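Local coordinates for SusD homolog (Bacteroides thetaiotaomicron VPI-5482, PDB 3IV0), which probably binds glycans at the outer membrane as a SusD-family lipoprotein, although its own ligand is not known, at residues V255-G260 with K342-I347. Residues are numbered along the deposited sequence; the frame is centred on the assembly and turned at random.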
loop_
_atom_site.group_PDB
_atom_site.type_symbol
_atom_site.label_atom_id
_atom_site.label_comp_id
_atom_site.label_asym_id
_atom_site.label_seq_id
_atom_site.Cartn_x
_atom_site.Cartn_y
_atom_site.Cartn_z
ATOM N N VAL A 255 -15.132 -10.609 2.979
ATOM C CA VAL A 255 -14.351 -11.226 4.056
ATOM C C VAL A 255 -12.856 -10.864 3.932
ATOM O O VAL A 255 -12.179 -10.581 4.907
ATOM C CB VAL A 255 -14.523 -12.748 4.044
ATOM C CG1 VAL A 255 -13.650 -13.416 5.107
ATOM C CG2 VAL A 255 -16.001 -13.138 4.227
ATOM N N ILE A 256 -12.354 -10.800 2.703
ATOM C CA ILE A 256 -11.002 -10.278 2.469
ATOM C C ILE A 256 -10.876 -8.869 3.007
ATOM O O ILE A 256 -9.978 -8.538 3.790
ATOM C CB ILE A 256 -10.599 -10.265 0.983
ATOM C CG1 ILE A 256 -10.761 -11.634 0.331
ATOM C CG2 ILE A 256 -9.158 -9.724 0.851
ATOM C CD1 ILE A 256 -10.575 -11.630 -1.214
ATOM N N PHE A 257 -11.804 -8.005 2.604
ATOM C CA PHE A 257 -11.693 -6.593 2.917
ATOM C C PHE A 257 -12.131 -6.178 4.310
ATOM O O PHE A 257 -11.785 -5.078 4.769
ATOM C CB PHE A 257 -12.267 -5.746 1.772
ATOM C CG PHE A 257 -11.595 -6.056 0.477
ATOM C CD1 PHE A 257 -10.225 -5.819 0.337
ATOM C CD2 PHE A 257 -12.248 -6.719 -0.534
ATOM C CE1 PHE A 257 -9.569 -6.170 -0.822
ATOM C CE2 PHE A 257 -11.559 -7.083 -1.700
ATOM C CZ PHE A 257 -10.217 -6.824 -1.800
ATOM N N ALA A 258 -12.782 -7.081 5.049
ATOM C CA ALA A 258 -13.061 -6.847 6.449
ATOM C C ALA A 258 -11.760 -6.861 7.237
ATOM O O ALA A 258 -11.638 -6.193 8.276
ATOM C CB ALA A 258 -13.976 -7.930 6.990
ATOM N N GLY A 259 -10.801 -7.647 6.753
ATOM C CA GLY A 259 -9.543 -7.833 7.453
ATOM C C GLY A 259 -9.515 -9.114 8.225
ATOM O O GLY A 259 -10.572 -9.672 8.572
ATOM N N GLY A 260 -8.302 -9.579 8.505
ATOM C CA GLY A 260 -8.118 -10.788 9.261
ATOM C C GLY A 260 -8.386 -12.077 8.504
ATOM O O GLY A 260 -8.434 -13.149 9.111
ATOM N N LYS A 342 -18.417 -1.083 -5.207
ATOM C CA LYS A 342 -18.927 -1.781 -4.044
ATOM C C LYS A 342 -17.996 -2.895 -3.513
ATOM O O LYS A 342 -18.300 -3.612 -2.565
ATOM C CB LYS A 342 -20.310 -2.362 -4.352
ATOM C CG LYS A 342 -20.314 -3.405 -5.379
ATOM C CD LYS A 342 -21.771 -3.890 -5.620
ATOM C CE LYS A 342 -21.835 -4.949 -6.694
ATOM N NZ LYS A 342 -23.237 -5.348 -6.964
ATOM N N LYS A 343 -16.810 -2.936 -4.103
ATOM C CA LYS A 343 -15.774 -3.927 -3.779
ATOM C C LYS A 343 -15.527 -4.068 -2.283
ATOM O O LYS A 343 -15.375 -5.159 -1.795
ATOM C CB LYS A 343 -14.454 -3.509 -4.452
ATOM C CG LYS A 343 -13.239 -4.375 -4.108
ATOM C CD LYS A 343 -12.037 -3.990 -4.922
ATOM C CE LYS A 343 -10.808 -4.767 -4.455
ATOM N NZ LYS A 343 -9.591 -4.426 -5.235
ATOM N N PHE A 344 -15.476 -2.954 -1.562
ATOM C CA PHE A 344 -15.044 -2.978 -0.165
ATOM C C PHE A 344 -16.179 -2.951 0.843
ATOM O O PHE A 344 -15.945 -2.750 2.030
ATOM C CB PHE A 344 -14.132 -1.781 0.086
ATOM C CG PHE A 344 -12.879 -1.789 -0.757
ATOM C CD1 PHE A 344 -11.768 -2.468 -0.337
ATOM C CD2 PHE A 344 -12.827 -1.124 -1.958
ATOM C CE1 PHE A 344 -10.638 -2.521 -1.137
ATOM C CE2 PHE A 344 -11.709 -1.139 -2.755
ATOM C CZ PHE A 344 -10.604 -1.841 -2.351
ATOM N N TRP A 345 -17.433 -3.020 0.392
ATOM C CA TRP A 345 -18.528 -2.771 1.333
ATOM C C TRP A 345 -18.542 -3.724 2.516
ATOM O O TRP A 345 -18.643 -4.929 2.384
ATOM C CB TRP A 345 -19.878 -2.750 0.627
ATOM C CG TRP A 345 -20.080 -1.550 -0.220
ATOM C CD1 TRP A 345 -19.241 -0.498 -0.373
ATOM C CD2 TRP A 345 -21.239 -1.265 -0.998
ATOM N NE1 TRP A 345 -19.780 0.417 -1.233
ATOM C CE2 TRP A 345 -21.019 -0.025 -1.626
ATOM C CE3 TRP A 345 -22.437 -1.937 -1.218
ATOM C CZ2 TRP A 345 -21.961 0.557 -2.495
ATOM C CZ3 TRP A 345 -23.379 -1.359 -2.074
ATOM C CH2 TRP A 345 -23.139 -0.130 -2.688
ATOM N N ASN A 346 -18.428 -3.103 3.673
ATOM C CA ASN A 346 -18.609 -3.678 4.998
ATOM C C ASN A 346 -19.133 -2.507 5.811
ATOM O O ASN A 346 -18.406 -1.759 6.465
ATOM C CB ASN A 346 -17.300 -4.195 5.556
ATOM C CG ASN A 346 -17.048 -5.638 5.169
ATOM O OD1 ASN A 346 -17.883 -6.511 5.464
ATOM N ND2 ASN A 346 -15.945 -5.894 4.460
ATOM N N ILE A 347 -20.440 -2.330 5.738
ATOM C CA ILE A 347 -21.054 -1.096 6.166
ATOM C C ILE A 347 -21.319 -1.112 7.676
ATOM O O ILE A 347 -21.706 -2.147 8.213
ATOM C CB ILE A 347 -22.373 -0.908 5.392
ATOM C CG1 ILE A 347 -22.108 -0.751 3.882
ATOM C CG2 ILE A 347 -23.115 0.299 5.920
ATOM C CD1 ILE A 347 -23.278 -1.233 2.999
#
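F257, on helix 253-258, has the largest share of this buried contact with the loop leading to strand 348-350, its ring packing against K343 and F344, the middle residues of the type I beta turn from K342 to W345. F344 meets it in a T-shaped (edge-to-face) stack: the CD1-CE1 edge lies over one face of the F257 ring, with centroids 4.8 Å apart and planes at 63°. The rings come closest at 3.6 Å, F344 CE1 to F257 CD1, toward the rim of that face; I256 CG2 lies over the rim of the opposite one, and I363 and R366 of strand 362-366 also touch F257. K343, its chain extended, crosses the same ring obliquely, CE 3.4 Å from F257 CZ, and ends in a salt bridge with E426. Beside the last turn of the helix, N346 directs ND2 to the carbonyl O of S254; ND2 and A258 N, 3.4 Å apart, are both donors and do not bond. An alanine in place of F257 would remove the face on which F344 rests and would probably loosen the turn against the helix. The join is thus mainly aromatic and apolar round F257, while the N346-S254 bond tethers loop to helix.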